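Local coordinates for penicillin binding protein transpeptidase domain protein (Escherichia coli, PDB 4BJQ) that belongs to the penicillin-binding protein family, the modelled part being a small alpha/beta domain that forms a two-chain assembly, at residues D21-K24 with A25-N28. Sequence-based numbering, arbitrary orientation.
Sequences DRWK and ALAN. With SO4 (sulfate ion), chain I.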
loop_
_atom_site.group_PDB
_atom_site.type_symbol
_atom_site.label_atom_id
_atom_site.label_comp_id
_atom_site.label_asym_id
_atom_site.label_seq_id
_atom_site.Cartn_x
_atom_site.Cartn_y
_atom_site.Cartn_z
ATOM N N ASP A 21 -1.062 7.352 4.310
ATOM C CA ASP A 21 -0.896 8.807 4.526
ATOM C C ASP A 21 -0.712 9.538 3.194
ATOM O O ASP A 21 -1.189 10.675 3.005
ATOM C CB ASP A 21 0.346 9.111 5.377
ATOM C CG ASP A 21 0.242 8.592 6.803
ATOM O OD1 ASP A 21 -0.885 8.413 7.310
ATOM O OD2 ASP A 21 1.314 8.380 7.415
ATOM N N ARG A 22 0.004 8.884 2.287
ATOM C CA ARG A 22 0.326 9.478 1.002
ATOM C C ARG A 22 -0.835 9.431 0.020
ATOM O O ARG A 22 -0.974 10.330 -0.799
ATOM C CB ARG A 22 1.579 8.832 0.421
ATOM C CG ARG A 22 2.811 9.387 1.075
ATOM C CD ARG A 22 4.062 8.667 0.689
ATOM N NE ARG A 22 4.743 8.427 1.941
ATOM C CZ ARG A 22 4.927 7.231 2.488
ATOM N NH1 ARG A 22 4.559 6.126 1.849
ATOM N NH2 ARG A 22 5.527 7.159 3.664
ATOM N N TRP A 23 -1.652 8.385 0.094
ATOM C CA TRP A 23 -2.908 8.347 -0.671
ATOM C C TRP A 23 -3.814 9.514 -0.293
ATOM O O TRP A 23 -4.346 10.195 -1.172
ATOM C CB TRP A 23 -3.653 7.017 -0.504
ATOM C CG TRP A 23 -3.037 5.884 -1.301
ATOM C CD1 TRP A 23 -2.453 4.755 -0.796
ATOM C CD2 TRP A 23 -2.927 5.785 -2.738
ATOM N NE1 TRP A 23 -2.004 3.957 -1.818
ATOM C CE2 TRP A 23 -2.269 4.563 -3.020
ATOM C CE3 TRP A 23 -3.319 6.607 -3.810
ATOM C CZ2 TRP A 23 -2.002 4.132 -4.335
ATOM C CZ3 TRP A 23 -3.059 6.184 -5.110
ATOM C CH2 TRP A 23 -2.394 4.952 -5.363
ATOM N N LYS A 24 -3.991 9.732 1.010
ATOM C CA LYS A 24 -4.702 10.910 1.525
ATOM C C LYS A 24 -4.095 12.202 0.994
ATOM O O LYS A 24 -4.817 13.100 0.592
ATOM C CB LYS A 24 -4.649 10.958 3.050
ATOM C CG LYS A 24 -5.651 10.073 3.741
ATOM C CD LYS A 24 -5.361 10.024 5.248
ATOM C CE LYS A 24 -5.819 8.689 5.838
ATOM N NZ LYS A 24 -7.254 8.385 5.477
ATOM N N ALA A 25 -2.771 12.294 1.001
ATOM C CA ALA A 25 -2.106 13.479 0.477
ATOM C C ALA A 25 -2.407 13.725 -1.016
ATOM O O ALA A 25 -2.552 14.879 -1.421
ATOM C CB ALA A 25 -0.602 13.427 0.746
ATOM N N LEU A 26 -2.499 12.652 -1.821
ATOM C CA LEU A 26 -2.862 12.784 -3.234
ATOM C C LEU A 26 -4.286 13.344 -3.343
ATOM O O LEU A 26 -4.525 14.306 -4.074
ATOM C CB LEU A 26 -2.739 11.445 -3.999
ATOM C CG LEU A 26 -3.197 11.368 -5.477
ATOM C CD1 LEU A 26 -2.441 12.336 -6.360
ATOM C CD2 LEU A 26 -3.086 9.949 -6.069
ATOM N N ALA A 27 -5.214 12.734 -2.612
ATOM C CA ALA A 27 -6.612 13.137 -2.644
ATOM C C ALA A 27 -6.803 14.615 -2.270
ATOM O O ALA A 27 -7.478 15.340 -3.002
ATOM C CB ALA A 27 -7.447 12.227 -1.752
ATOM N N ASN A 28 -6.210 15.039 -1.145
ATOM C CA ASN A 28 -6.230 16.431 -0.689
ATOM C C ASN A 28 -5.668 17.405 -1.730
ATOM O O ASN A 28 -6.282 18.429 -2.026
ATOM C CB ASN A 28 -5.417 16.604 0.605
ATOM C CG ASN A 28 -5.955 15.800 1.777
ATOM O OD1 ASN A 28 -7.103 15.330 1.775
ATOM N ND2 ASN A 28 -5.126 15.655 2.808
HETATM S S SO4 I . 6.729 4.670 5.547
HETATM O O1 SO4 I . 8.096 4.186 5.329
HETATM O O2 SO4 I . 5.853 4.194 4.475
HETATM O O3 SO4 I . 6.250 4.205 6.862
HETATM O O4 SO4 I . 6.768 6.134 5.591
#
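W23 and L26 meet one turn apart on helix 19-30, where their side chains run side by side and point the same way. The methyl CD2 of L26 lies 3.9 Å from CZ3 of the W23 indole, approaching the ring obliquely. With CG of L26 anti to its backbone N (chi1 175°) and CG of W23 anti to the carbonyl carbon, CD2 comes alongside the six-membered ring. Both residues pack on L69 and on I72 of strand 72-76; W23 also touches I17 of the second subunit and thus faces both the core of its own chain and that neighbour.

Four successive i to i+4 hydrogen bonds satisfy the carbonyls of D21 through K24. A25 N donates to D21 O and L26 N to R22 O, each at 3.0 Å and well off straight. The series straightens toward the C-terminal end: A27 N reaches W23 O at 3.0 Å, and N28 N meets K24 O at 3.0 Å with an N-H...O angle of 177°. The amide group of N28 folds back toward K24 O, CG lying 3.2 Å beyond that oxygen and off to one side, but neither OD1 nor ND2 bonds to it.

R22 turns to a different partner. Its chain bends at chi3 (-133°) and brings the guanidinium edge-on to a sulfate, whose sulfur lies in the guanidinium plane. NH2 donates to sulfate O2 at 3.1 Å, while its contact with O4 is weak and, being unusually short and bent, doubtful; S18 OG also hydrogen-bonds the ion. The sulfate probably comes from the crystallisation liquor, and the chemistry implies an anion-accepting spot near the start of a helix whose backbone is held by regular alpha-helical bonding and whose apolar face is spent on packing.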